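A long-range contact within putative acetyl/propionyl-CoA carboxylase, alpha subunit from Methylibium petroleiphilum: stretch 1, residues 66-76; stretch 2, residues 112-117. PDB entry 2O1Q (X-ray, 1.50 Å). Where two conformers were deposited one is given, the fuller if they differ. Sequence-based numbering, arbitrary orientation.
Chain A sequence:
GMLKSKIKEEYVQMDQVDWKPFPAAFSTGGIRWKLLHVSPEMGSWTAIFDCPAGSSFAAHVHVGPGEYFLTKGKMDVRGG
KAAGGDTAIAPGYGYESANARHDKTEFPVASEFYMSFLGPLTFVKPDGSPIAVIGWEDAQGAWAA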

# COMPACT_ATOMS: atom_id res chain seq x y z
N GLY A 66 -6.75 8.19 -3.12
CA GLY A 66 -8.10 7.96 -2.69
C GLY A 66 -8.96 7.66 -3.88
O GLY A 66 -8.67 8.10 -4.98
N GLU A 67 -10.02 6.87 -3.67
CA GLU A 67 -10.92 6.48 -4.76
C GLU A 67 -12.36 6.60 -4.28
O GLU A 67 -12.68 6.14 -3.15
CB GLU A 67 -10.67 5.03 -5.14
CG GLU A 67 -9.33 4.79 -5.66
CD GLU A 67 -9.13 3.35 -6.13
OE1 GLU A 67 -9.90 2.87 -7.00
OE2 GLU A 67 -8.11 2.76 -5.73
N TYR A 68 -13.23 7.19 -5.07
CA TYR A 68 -14.60 7.36 -4.70
C TYR A 68 -15.57 6.80 -5.72
O TYR A 68 -15.23 6.70 -6.90
CB TYR A 68 -14.94 8.82 -4.42
CG TYR A 68 -14.93 9.74 -5.62
CD1 TYR A 68 -16.01 9.75 -6.49
CD2 TYR A 68 -13.86 10.59 -5.87
CE1 TYR A 68 -15.98 10.57 -7.62
CE2 TYR A 68 -13.86 11.43 -6.98
CZ TYR A 68 -14.96 11.41 -7.84
OH TYR A 68 -14.92 12.20 -8.98
N PHE A 69 -16.74 6.45 -5.21
CA PHE A 69 -17.91 6.05 -5.94
C PHE A 69 -19.06 6.95 -5.48
O PHE A 69 -19.57 6.84 -4.35
CB PHE A 69 -18.20 4.59 -5.69
CG PHE A 69 -19.40 4.02 -6.41
CD1 PHE A 69 -20.08 4.65 -7.45
CD2 PHE A 69 -19.86 2.77 -6.01
CE1 PHE A 69 -21.19 4.03 -8.04
CE2 PHE A 69 -20.93 2.17 -6.59
CZ PHE A 69 -21.59 2.78 -7.61
N LEU A 70 -19.37 7.93 -6.30
CA LEU A 70 -20.52 8.83 -6.11
C LEU A 70 -21.75 8.10 -6.54
O LEU A 70 -21.93 7.83 -7.75
CB LEU A 70 -20.37 10.09 -6.88
CG LEU A 70 -21.40 11.22 -6.86
CD1 LEU A 70 -21.27 11.85 -5.47
CD2 LEU A 70 -21.20 12.19 -8.02
N THR A 71 -22.59 7.70 -5.57
CA THR A 71 -23.75 6.87 -5.88
C THR A 71 -24.97 7.71 -6.14
O THR A 71 -25.94 7.23 -6.75
CB THR A 71 -24.04 5.92 -4.75
OG1 THR A 71 -24.19 6.69 -3.58
CG2 THR A 71 -22.90 4.94 -4.53
N LYS A 72 -25.02 8.91 -5.57
CA LYS A 72 -26.18 9.83 -5.77
C LYS A 72 -25.65 11.23 -5.90
O LYS A 72 -24.69 11.58 -5.24
CB LYS A 72 -27.16 9.80 -4.60
CG LYS A 72 -27.87 8.51 -4.49
N GLY A 73 -26.28 12.02 -6.77
CA GLY A 73 -26.03 13.45 -6.85
C GLY A 73 -24.92 13.90 -7.75
O GLY A 73 -24.71 13.35 -8.84
N LYS A 74 -24.22 14.93 -7.30
CA LYS A 74 -23.26 15.63 -8.12
C LYS A 74 -22.29 16.35 -7.23
O LYS A 74 -22.69 16.98 -6.29
CB LYS A 74 -23.99 16.64 -9.03
CG LYS A 74 -23.16 17.28 -10.11
CD LYS A 74 -24.00 17.98 -11.19
CE LYS A 74 -24.95 19.00 -10.57
N MSE A 75 -21.01 16.20 -7.55
CA MSE A 75 -19.85 16.65 -6.76
C MSE A 75 -18.83 17.34 -7.68
O MSE A 75 -18.31 16.75 -8.63
CB MSE A 75 -19.25 15.43 -6.03
CG MSE A 75 -18.05 15.79 -5.16
SE MSE A 75 -17.27 14.30 -4.27
CE MSE A 75 -16.63 13.41 -5.80
N ASP A 76 -18.53 18.58 -7.34
CA ASP A 76 -17.42 19.27 -7.93
C ASP A 76 -16.10 19.06 -7.15
O ASP A 76 -15.99 19.40 -5.99
CB ASP A 76 -17.75 20.75 -8.04
CG ASP A 76 -18.58 21.11 -9.27
OD1 ASP A 76 -18.77 20.24 -10.17
OD2 ASP A 76 -19.04 22.27 -9.33
N GLU A 112 -24.41 11.34 -2.28
CA GLU A 112 -23.90 10.29 -1.43
C GLU A 112 -22.71 9.75 -2.16
O GLU A 112 -22.78 9.53 -3.38
CB GLU A 112 -24.88 9.14 -1.29
CG GLU A 112 -24.40 8.03 -0.36
CD GLU A 112 -25.38 6.88 -0.30
OE1 GLU A 112 -25.43 6.07 -1.27
OE2 GLU A 112 -26.07 6.80 0.73
N PHE A 113 -21.60 9.60 -1.45
CA PHE A 113 -20.37 9.00 -2.00
C PHE A 113 -19.63 8.22 -0.97
O PHE A 113 -19.61 8.56 0.23
CB PHE A 113 -19.43 10.00 -2.71
CG PHE A 113 -18.67 10.88 -1.78
CD1 PHE A 113 -19.27 11.98 -1.17
CD2 PHE A 113 -17.34 10.58 -1.47
CE1 PHE A 113 -18.52 12.77 -0.27
CE2 PHE A 113 -16.62 11.37 -0.61
CZ PHE A 113 -17.23 12.49 -0.05
N TYR A 114 -19.07 7.13 -1.48
CA TYR A 114 -18.23 6.18 -0.78
C TYR A 114 -16.81 6.47 -1.20
O TYR A 114 -16.55 6.69 -2.40
CB TYR A 114 -18.69 4.76 -1.21
CG TYR A 114 -17.80 3.61 -0.78
CD1 TYR A 114 -16.72 3.25 -1.52
CD2 TYR A 114 -18.09 2.83 0.32
CE1 TYR A 114 -15.98 2.16 -1.20
CE2 TYR A 114 -17.34 1.73 0.65
CZ TYR A 114 -16.27 1.41 -0.08
OH TYR A 114 -15.50 0.31 0.17
N MSE A 115 -15.89 6.55 -0.24
CA MSE A 115 -14.51 6.81 -0.52
C MSE A 115 -13.58 6.05 0.37
O MSE A 115 -13.80 5.91 1.58
CB MSE A 115 -14.21 8.31 -0.45
CG MSE A 115 -12.87 8.67 -0.97
SE MSE A 115 -12.83 10.58 -1.48
CE MSE A 115 -10.97 10.41 -2.14
N SER A 116 -12.50 5.60 -0.25
CA SER A 116 -11.42 4.96 0.43
C SER A 116 -10.23 5.91 0.30
O SER A 116 -10.07 6.61 -0.70
CB SER A 116 -11.16 3.59 -0.16
OG SER A 116 -10.50 2.75 0.76
N PHE A 117 -9.44 5.95 1.36
CA PHE A 117 -8.27 6.82 1.51
C PHE A 117 -7.07 6.04 1.96
O PHE A 117 -7.14 5.31 2.94
CB PHE A 117 -8.52 7.87 2.57
CG PHE A 117 -9.81 8.66 2.41
CD1 PHE A 117 -10.99 8.21 3.01
CD2 PHE A 117 -9.82 9.87 1.74
CE1 PHE A 117 -12.17 8.91 2.86
CE2 PHE A 117 -11.04 10.61 1.56
CZ PHE A 117 -12.18 10.16 2.18

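The most unusual feature of this contact is a beta bulge, at which one carbonyl oxygen serves two successive backbone amides. E112 O accepts from T71 N at 2.9 Å and from K72 N at 3.2 Å, so the register slips by one residue between the L70–F113 pair and the K72–E112 pair. The second bond is the straighter of the two, 168° at the hydrogen against 140°. K72 then completes its pairing with E112, since E112 N donates to K72 O at 3.0 Å.

The bulge illustrates how an extra residue can be absorbed at the end of a regular antiparallel ladder without losing the pairing beyond it. T71, with phi/psi of -92/-27, departs from extended geometry, and its CA-to-CB bond points sideways. With chi1 at p, T71 OG1 donates to E112 OE1 at 2.7 Å. The extended chain of E112, t at both chi1 and chi2, carries the carboxylate to the threonine, and E112 has more area covered by the opposing stretch than any other residue here.

Before the bulge the ladder is regular, the two strands running antiparallel at 164°. F69 and Y114 are joined by a reciprocal pair, F69 N to Y114 O at 2.8 Å and Y114 N to F69 O at 2.9 Å. E67 and S116 repeat the pattern, with E67 N to S116 O and S116 N to E67 O both at 3.0 Å. Between these rungs Y68 CA comes within 3.1 Å of Y114 O and M115 CA within 3.3 Å of E67 O; on the bulge side of the F69–Y114 rung, F113 CA lies 3.3 Å from F69 O.

Side chains on the face bearing Y68, L70, F113 and M115 form an apolar layer. Y68 CB lies 4.0 Å from M115 SE, and L70 CD1 packs 3.8 Å from F113 CB. After the corner at K72 and G73, the chain brings M75 back to F113. This selenomethionine, t at chi1 and chi2, sets its SE 4.3 Å from the centroid of the F113 ring, only 8° off the ring normal, a sulfur-aromatic type of contact in which a large polarizable atom sits over the ring face. G73 suits the corner because its positive phi of 88° favours glycine.

At the far end, G66 suits its place for a steric reason. An ideal CB there would lie 2.7 Å from M115 CE, a clash, whereas G66 CA itself sits 3.8 Å from M115 CE. Altogether the two stretches bury 584 Å² between them.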